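Local coordinates for protein isocitrate dehydrogenase [NAD] subunit 1 (Saccharomyces cerevisiae, PDB 3BLX) that catalyses, as part of an octamer of two kinds of subunit, the NAD-dependent oxidative decarboxylation of isocitrate in the mitochondrial citric acid cycle and also binds RNA, at residues 37-42 and 337-342; 290-295 and 313-318. All coordinates share one frame; numbering follows the deposited sequence.

Interaction 1. Residues 37-42 and 337-342; sequences RTIFEA and DFTNEI
Ile-39 loses more surface to this contact than any other residue, and it meets two residues one turn apart on the facing helix, Thr-339 and Ile-342. Ile-39 CG1 lies 3.9 Å from Thr-339 CG2, while the end of the same branch, Ile-39 CD1, carries on to Ile-342 CG2 at 4.0 Å. The axes of segments 37-42 and 337-342 approach to 10.0 Å at a crossing angle of -20°, packing the C-terminal helix 335-347 against helix 27-42, near the N-terminus, within the isocitrate/isopropylmalate dehydrogenase fold.

Thr-339 divides its two branches between different tasks. With chi1 at -59°, its CG2 is anti to the backbone N and projects into the interface, where Thr-339 CG2 also touches Thr-38 CG2 at 4.0 Å. Its OG1 turns to polar partners instead: the carbonyl of Thr-335 one turn back and the hydroxyl of Ser-35 on helix 27-42. Ile-342 likewise works in two directions. CG2 receives Ile-39, whereas CD1 sits over one face of the Phe-338 ring, near its rim.

Between the two segments themselves the attachment is purely van der Waals, made by branched aliphatic groups and threonine methyls, and should depend on shape and on excluding water. Thr-38 OG1 is bonded to Asp-34 O, and the bond from Thr-339 to Ser-35 adds a polar tie between the helices beside the apolar patch.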
ATOM      1  N   ARG E  37       9.683  34.387  17.160  1.00 29.38           N
ATOM      2  CA  ARG E  37       8.514  34.317  18.030  1.00 37.68           C
ATOM      3  C   ARG E  37       8.002  35.709  18.395  1.00 51.05           C
ATOM      4  O   ARG E  37       6.796  35.961  18.346  1.00 45.92           O
ATOM      5  CB  ARG E  37       8.839  33.556  19.305  1.00 28.83           C
ATOM      6  CG  ARG E  37       8.308  32.173  19.342  1.00 44.58           C
ATOM      7  CD  ARG E  37       8.245  31.689  20.764  1.00 52.66           C
ATOM      8  NE  ARG E  37       9.408  30.888  21.095  1.00 58.83           N
ATOM      9  CZ  ARG E  37       9.348  29.596  21.404  1.00 77.86           C
ATOM     10  NH1 ARG E  37       8.164  28.988  21.425  1.00 42.28           N
ATOM     11  NH2 ARG E  37      10.466  28.921  21.698  1.00 68.98           N
ATOM     12  N   THR E  38       8.937  36.592  18.761  1.00 46.40           N
ATOM     13  CA  THR E  38       8.653  37.972  19.167  1.00 46.89           C
ATOM     14  C   THR E  38       8.062  38.823  18.029  1.00 38.57           C
ATOM     15  O   THR E  38       7.029  39.469  18.181  1.00 41.03           O
ATOM     16  CB  THR E  38       9.931  38.676  19.736  1.00 49.42           C
ATOM     17  OG1 THR E  38      10.370  38.024  20.932  1.00 37.55           O
ATOM     18  CG2 THR E  38       9.649  40.113  20.069  1.00 32.84           C
ATOM     19  N   ILE E  39       8.728  38.842  16.892  1.00 30.75           N
ATOM     20  CA  ILE E  39       8.165  39.517  15.733  1.00 34.39           C
ATOM     21  C   ILE E  39       6.785  38.968  15.350  1.00 44.08           C
ATOM     22  O   ILE E  39       5.898  39.716  14.931  1.00 47.02           O
ATOM     23  CB  ILE E  39       9.078  39.400  14.532  1.00 18.26           C
ATOM     24  CG1 ILE E  39      10.446  40.015  14.839  1.00 36.58           C
ATOM     25  CG2 ILE E  39       8.436  40.035  13.315  1.00 21.34           C
ATOM     26  CD1 ILE E  39      11.476  39.834  13.726  1.00 35.14           C
ATOM     27  N   PHE E  40       6.593  37.665  15.499  1.00 45.40           N
ATOM     28  CA  PHE E  40       5.329  37.045  15.095  1.00 48.22           C
ATOM     29  C   PHE E  40       4.160  37.431  15.996  1.00 43.40           C
ATOM     30  O   PHE E  40       3.098  37.727  15.501  1.00 51.36           O
ATOM     31  CB  PHE E  40       5.446  35.514  14.992  1.00 40.58           C
ATOM     32  CG  PHE E  40       5.885  35.022  13.629  1.00 33.14           C
ATOM     33  CD1 PHE E  40       6.788  35.743  12.867  1.00 40.08           C
ATOM     34  CD2 PHE E  40       5.435  33.823  13.141  1.00 26.73           C
ATOM     35  CE1 PHE E  40       7.200  35.280  11.639  1.00 29.89           C
ATOM     36  CE2 PHE E  40       5.845  33.359  11.926  1.00 25.15           C
ATOM     37  CZ  PHE E  40       6.725  34.085  11.167  1.00 27.30           C
ATOM     38  N   GLU E  41       4.351  37.414  17.308  1.00 40.57           N
ATOM     39  CA  GLU E  41       3.311  37.868  18.222  1.00 60.02           C
ATOM     40  C   GLU E  41       3.002  39.356  18.018  1.00 54.18           C
ATOM     41  O   GLU E  41       1.855  39.783  18.139  1.00 52.78           O
ATOM     42  CB  GLU E  41       3.684  37.591  19.689  1.00 45.31           C
ATOM     43  CG  GLU E  41       4.750  38.512  20.249  1.00 87.91           C
ATOM     44  CD  GLU E  41       4.941  38.364  21.762  1.00122.11           C
ATOM     45  OE1 GLU E  41       5.917  38.948  22.301  1.00 98.47           O
ATOM     46  OE2 GLU E  41       4.115  37.669  22.406  1.00121.00           O
ATOM     47  N   ALA E  42       4.028  40.132  17.693  1.00 49.46           N
ATOM     48  CA  ALA E  42       3.886  41.572  17.523  1.00 54.32           C
ATOM     49  C   ALA E  42       3.049  41.895  16.309  1.00 47.67           C
ATOM     50  O   ALA E  42       2.363  42.903  16.263  1.00 55.97           O
ATOM     51  CB  ALA E  42       5.250  42.224  17.388  1.00 47.77           C
ATOM     52  N   ASP E 337      18.088  44.204  20.503  1.00 48.99           N
ATOM     53  CA  ASP E 337      17.977  45.559  19.979  1.00 50.09           C
ATOM     54  C   ASP E 337      17.505  45.506  18.536  1.00 45.30           C
ATOM     55  O   ASP E 337      16.616  46.247  18.120  1.00 51.27           O
ATOM     56  CB  ASP E 337      19.321  46.302  20.056  1.00 67.58           C
ATOM     57  CG  ASP E 337      19.757  46.603  21.496  1.00 88.74           C
ATOM     58  OD1 ASP E 337      18.881  46.639  22.406  1.00 74.73           O
ATOM     59  OD2 ASP E 337      20.983  46.798  21.715  1.00 69.97           O
ATOM     60  N   PHE E 338      18.117  44.619  17.773  1.00 46.56           N
ATOM     61  CA  PHE E 338      17.836  44.481  16.357  1.00 40.89           C
ATOM     62  C   PHE E 338      16.385  44.065  16.156  1.00 42.31           C
ATOM     63  O   PHE E 338      15.687  44.611  15.308  1.00 27.64           O
ATOM     64  CB  PHE E 338      18.808  43.461  15.752  1.00 40.90           C
ATOM     65  CG  PHE E 338      18.671  43.283  14.283  1.00 39.65           C
ATOM     66  CD1 PHE E 338      18.880  44.339  13.427  1.00 47.21           C
ATOM     67  CD2 PHE E 338      18.352  42.046  13.752  1.00 42.35           C
ATOM     68  CE1 PHE E 338      18.764  44.175  12.060  1.00 52.06           C
ATOM     69  CE2 PHE E 338      18.231  41.876  12.385  1.00 40.73           C
ATOM     70  CZ  PHE E 338      18.437  42.941  11.539  1.00 37.59           C
ATOM     71  N   THR E 339      15.935  43.102  16.951  1.00 35.40           N
ATOM     72  CA  THR E 339      14.564  42.628  16.886  1.00 41.21           C
ATOM     73  C   THR E 339      13.589  43.761  17.170  1.00 50.90           C
ATOM     74  O   THR E 339      12.640  43.978  16.399  1.00 45.88           O
ATOM     75  CB  THR E 339      14.294  41.495  17.892  1.00 45.27           C
ATOM     76  OG1 THR E 339      15.174  40.397  17.632  1.00 31.93           O
ATOM     77  CG2 THR E 339      12.860  41.020  17.779  1.00 36.52           C
ATOM     78  N   ASN E 340      13.831  44.484  18.270  1.00 49.74           N
ATOM     79  CA  ASN E 340      12.967  45.593  18.666  1.00 44.10           C
ATOM     80  C   ASN E 340      12.878  46.723  17.622  1.00 51.45           C
ATOM     81  O   ASN E 340      11.802  47.294  17.426  1.00 53.61           O
ATOM     82  CB  ASN E 340      13.367  46.117  20.035  1.00 38.96           C
ATOM     83  CG  ASN E 340      13.068  45.120  21.140  1.00 70.66           C
ATOM     84  OD1 ASN E 340      12.159  44.288  21.015  1.00 55.12           O
ATOM     85  ND2 ASN E 340      13.833  45.193  22.233  1.00 67.88           N
ATOM     86  N   GLU E 341      13.994  47.020  16.947  1.00 26.17           N
ATOM     87  CA  GLU E 341      14.010  47.980  15.861  1.00 40.69           C
ATOM     88  C   GLU E 341      13.118  47.524  14.711  1.00 53.02           C
ATOM     89  O   GLU E 341      12.419  48.328  14.096  1.00 59.95           O
ATOM     90  CB  GLU E 341      15.439  48.194  15.336  1.00 40.61           C
ATOM     91  CG  GLU E 341      15.899  49.672  15.201  1.00 88.34           C
ATOM     92  CD  GLU E 341      14.984  50.582  14.358  1.00 90.21           C
ATOM     93  OE1 GLU E 341      15.279  50.773  13.156  1.00 83.87           O
ATOM     94  OE2 GLU E 341      13.999  51.137  14.903  1.00 72.36           O
ATOM     95  N   ILE E 342      13.154  46.233  14.409  1.00 50.96           N
ATOM     96  CA  ILE E 342      12.325  45.680  13.345  1.00 45.15           C
ATOM     97  C   ILE E 342      10.850  45.778  13.711  1.00 42.73           C
ATOM     98  O   ILE E 342      10.050  46.255  12.924  1.00 43.24           O
ATOM     99  CB  ILE E 342      12.702  44.216  13.033  1.00 44.75           C
ATOM    100  CG1 ILE E 342      14.034  44.158  12.274  1.00 48.26           C
ATOM    101  CG2 ILE E 342      11.626  43.535  12.203  1.00 35.02           C
ATOM    102  CD1 ILE E 342      14.682  42.784  12.309  1.00 37.81           C
TER

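Interaction 2. Residues 290-295 and 313-318; sequences AMILSS and KAVHET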
ATOM      1  N   ALA E 290      18.891  35.450   9.260  1.00 25.14           N
ATOM      2  CA  ALA E 290      18.728  34.215   8.510  1.00 24.61           C
ATOM      3  C   ALA E 290      17.499  33.485   8.985  1.00 23.08           C
ATOM      4  O   ALA E 290      16.705  33.039   8.188  1.00 27.40           O
ATOM      5  CB  ALA E 290      19.971  33.323   8.626  1.00 19.89           C
ATOM      6  N   MET E 291      17.346  33.369  10.292  1.00 22.02           N
ATOM      7  CA  MET E 291      16.142  32.779  10.874  1.00 26.76           C
ATOM      8  C   MET E 291      14.864  33.560  10.499  1.00 29.44           C
ATOM      9  O   MET E 291      13.877  32.971  10.111  1.00 24.75           O
ATOM     10  CB  MET E 291      16.273  32.666  12.393  1.00 15.97           C
ATOM     11  CG  MET E 291      15.226  31.838  13.009  1.00 33.12           C
ATOM     12  SD  MET E 291      15.248  30.183  12.341  1.00 30.36           S
ATOM     13  CE  MET E 291      16.741  29.540  13.067  1.00 47.38           C
ATOM     14  N   ILE E 292      14.900  34.882  10.587  1.00 27.48           N
ATOM     15  CA  ILE E 292      13.745  35.676  10.254  1.00 29.17           C
ATOM     16  C   ILE E 292      13.355  35.537   8.775  1.00 34.71           C
ATOM     17  O   ILE E 292      12.180  35.350   8.445  1.00 30.55           O
ATOM     18  CB  ILE E 292      13.978  37.164  10.592  1.00 34.24           C
ATOM     19  CG1 ILE E 292      14.378  37.323  12.069  1.00 38.72           C
ATOM     20  CG2 ILE E 292      12.717  37.985  10.286  1.00 25.27           C
ATOM     21  CD1 ILE E 292      14.779  38.749  12.480  1.00 22.21           C
ATOM     22  N   LEU E 293      14.339  35.656   7.889  1.00 26.41           N
ATOM     23  CA  LEU E 293      14.096  35.516   6.467  1.00 34.67           C
ATOM     24  C   LEU E 293      13.600  34.107   6.104  1.00 35.45           C
ATOM     25  O   LEU E 293      12.755  33.934   5.226  1.00 29.29           O
ATOM     26  CB  LEU E 293      15.358  35.863   5.677  1.00 32.31           C
ATOM     27  CG  LEU E 293      15.721  37.342   5.764  1.00 34.91           C
ATOM     28  CD1 LEU E 293      16.907  37.674   4.882  1.00 22.21           C
ATOM     29  CD2 LEU E 293      14.520  38.179   5.382  1.00 19.74           C
ATOM     30  N   SER E 294      14.133  33.100   6.775  1.00 28.34           N
ATOM     31  CA  SER E 294      13.661  31.750   6.567  1.00 32.55           C
ATOM     32  C   SER E 294      12.220  31.702   7.027  1.00 28.46           C
ATOM     33  O   SER E 294      11.393  31.052   6.414  1.00 23.93           O
ATOM     34  CB  SER E 294      14.504  30.759   7.374  1.00 29.31           C
ATOM     35  OG  SER E 294      15.807  30.677   6.834  1.00 26.28           O
ATOM     36  N   SER E 295      11.952  32.422   8.104  1.00 21.25           N
ATOM     37  CA  SER E 295      10.622  32.562   8.661  1.00 26.03           C
ATOM     38  C   SER E 295       9.646  33.072   7.623  1.00 31.46           C
ATOM     39  O   SER E 295       8.476  32.682   7.628  1.00 29.74           O
ATOM     40  CB  SER E 295      10.655  33.570   9.818  1.00 23.50           C
ATOM     41  OG  SER E 295       9.592  33.365  10.689  1.00 39.15           O
ATOM     42  N   LYS E 313      10.382  43.598   4.445  1.00 53.43           N
ATOM     43  CA  LYS E 313      10.715  45.004   4.225  1.00 51.35           C
ATOM     44  C   LYS E 313      11.307  45.608   5.505  1.00 48.44           C
ATOM     45  O   LYS E 313      12.330  46.283   5.482  1.00 40.95           O
ATOM     46  CB  LYS E 313       9.480  45.783   3.780  1.00 52.21           C
ATOM     47  CG  LYS E 313       9.773  47.177   3.260  1.00 71.42           C
ATOM     48  CD  LYS E 313       8.495  47.884   2.825  1.00 87.97           C
ATOM     49  CE  LYS E 313       8.802  49.229   2.191  1.00 83.83           C
ATOM     50  NZ  LYS E 313       7.566  49.881   1.674  1.00 72.79           N
ATOM     51  N   ALA E 314      10.668  45.334   6.629  1.00 36.89           N
ATOM     52  CA  ALA E 314      11.207  45.738   7.917  1.00 34.55           C
ATOM     53  C   ALA E 314      12.683  45.351   8.141  1.00 46.34           C
ATOM     54  O   ALA E 314      13.474  46.187   8.561  1.00 51.38           O
ATOM     55  CB  ALA E 314      10.311  45.215   9.068  1.00 34.01           C
ATOM     56  N   VAL E 315      13.068  44.105   7.879  1.00 38.78           N
ATOM     57  CA  VAL E 315      14.438  43.735   8.194  1.00 41.89           C
ATOM     58  C   VAL E 315      15.409  44.296   7.160  1.00 43.42           C
ATOM     59  O   VAL E 315      16.521  44.663   7.515  1.00 34.39           O
ATOM     60  CB  VAL E 315      14.684  42.204   8.463  1.00 36.77           C
ATOM     61  CG1 VAL E 315      13.404  41.483   8.795  1.00 31.93           C
ATOM     62  CG2 VAL E 315      15.409  41.539   7.318  1.00 33.53           C
ATOM     63  N   HIS E 316      14.990  44.392   5.902  1.00 38.99           N
ATOM     64  CA  HIS E 316      15.852  44.970   4.881  1.00 46.72           C
ATOM     65  C   HIS E 316      16.121  46.447   5.155  1.00 55.79           C
ATOM     66  O   HIS E 316      17.230  46.939   4.945  1.00 40.74           O
ATOM     67  CB  HIS E 316      15.237  44.801   3.499  1.00 42.56           C
ATOM     68  CG  HIS E 316      15.256  43.392   3.005  1.00 60.29           C
ATOM     69  ND1 HIS E 316      16.403  42.630   2.982  1.00 59.81           N
ATOM     70  CD2 HIS E 316      14.271  42.602   2.518  1.00 60.35           C
ATOM     71  CE1 HIS E 316      16.125  41.434   2.500  1.00 58.69           C
ATOM     72  NE2 HIS E 316      14.837  41.389   2.212  1.00 58.47           N
ATOM     73  N   GLU E 317      15.086  47.133   5.634  1.00 55.05           N
ATOM     74  CA  GLU E 317      15.144  48.549   5.962  1.00 59.38           C
ATOM     75  C   GLU E 317      16.021  48.739   7.184  1.00 61.56           C
ATOM     76  O   GLU E 317      16.911  49.590   7.190  1.00 59.40           O
ATOM     77  CB  GLU E 317      13.734  49.066   6.249  1.00 62.65           C
ATOM     78  CG  GLU E 317      13.535  50.570   6.131  1.00 81.23           C
ATOM     79  CD  GLU E 317      12.062  50.957   6.182  1.00108.04           C
ATOM     80  OE1 GLU E 317      11.285  50.479   5.319  1.00 96.15           O
ATOM     81  OE2 GLU E 317      11.681  51.735   7.085  1.00103.80           O
ATOM     82  N   THR E 318      15.778  47.937   8.217  1.00 42.50           N
ATOM     83  CA  THR E 318      16.584  48.019   9.425  1.00 32.58           C
ATOM     84  C   THR E 318      18.084  47.807   9.171  1.00 44.66           C
ATOM     85  O   THR E 318      18.914  48.499   9.750  1.00 56.13           O
ATOM     86  CB  THR E 318      16.116  47.042  10.484  1.00 33.61           C
ATOM     87  OG1 THR E 318      14.773  47.359  10.863  1.00 48.48           O
ATOM     88  CG2 THR E 318      17.023  47.104  11.711  1.00 25.10           C
TER
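Val-315 spreads its two methyls against consecutive residues of the facing helix, CG1 against Ile-292 and CG2 against Leu-293. The Ile-292 and Val-315 side chains pass each other in opposite directions, and Ile-292 CG2 comes within 3.9 Å of Val-315 CG1. That methyl is anti to the backbone N of Ile-292 (chi1 -55°), and the other branch, CG1, lies beside that N. Leu-293 arrives differently. Its CB leaves the helix to one side; CD1 continues the chain, anti to CA (chi2 -175°), and the other methyl, Leu-293 CD2, meets Val-315 CG2 obliquely at 4.0 Å. The His-316 ring lies at the margin and also packs on Leu-113.

The two helices, 289-302 and 306-320, follow each other through a short connection and form a helical hairpin, which packs on strand 258-262 of the sheet through Leu-293 and Ser-294 on Ala-258. On both arms a hydroxyl bonds back to a carbonyl four residues earlier: Ser-294 OG to Ala-290 O and Thr-318 OG1 to Ala-314 O, each at 2.9 Å. Each carbonyl also accepts the backbone N of the same serine or threonine, from the opposite face of its plane.

Across the hairpin, then, only aliphatic carbons meet closely, and dispersion and the hydrophobic effect hold the arms together. The hydroxyls of Ser-294 and Thr-318 spend bonds on their own helices, Ser-294 OG bonding further to Gly-259 N.

The centres of interactions 1 and 2 lie 10 Å apart, and the two touch directly and belong to one cluster of four helices. Ile-39 CD1 reaches Ile-292 CD1 at 3.7 Å, joining helix 27-42 to helix 289-302. A second junction is made where Ile-342 CG1 is 3.6 Å from Thr-318 OG1, and the Phe-338 ring also packs on Thr-318, so helix 335-347 rests on helix 306-320. Interaction 2 joins helices close in sequence, whereas interaction 1 brings the C-terminal helix against one near the N-terminus. Both are structural packing away from Arg-98 and Arg-129, which by similarity bind substrate, and Lys-183, by similarity critical for catalysis.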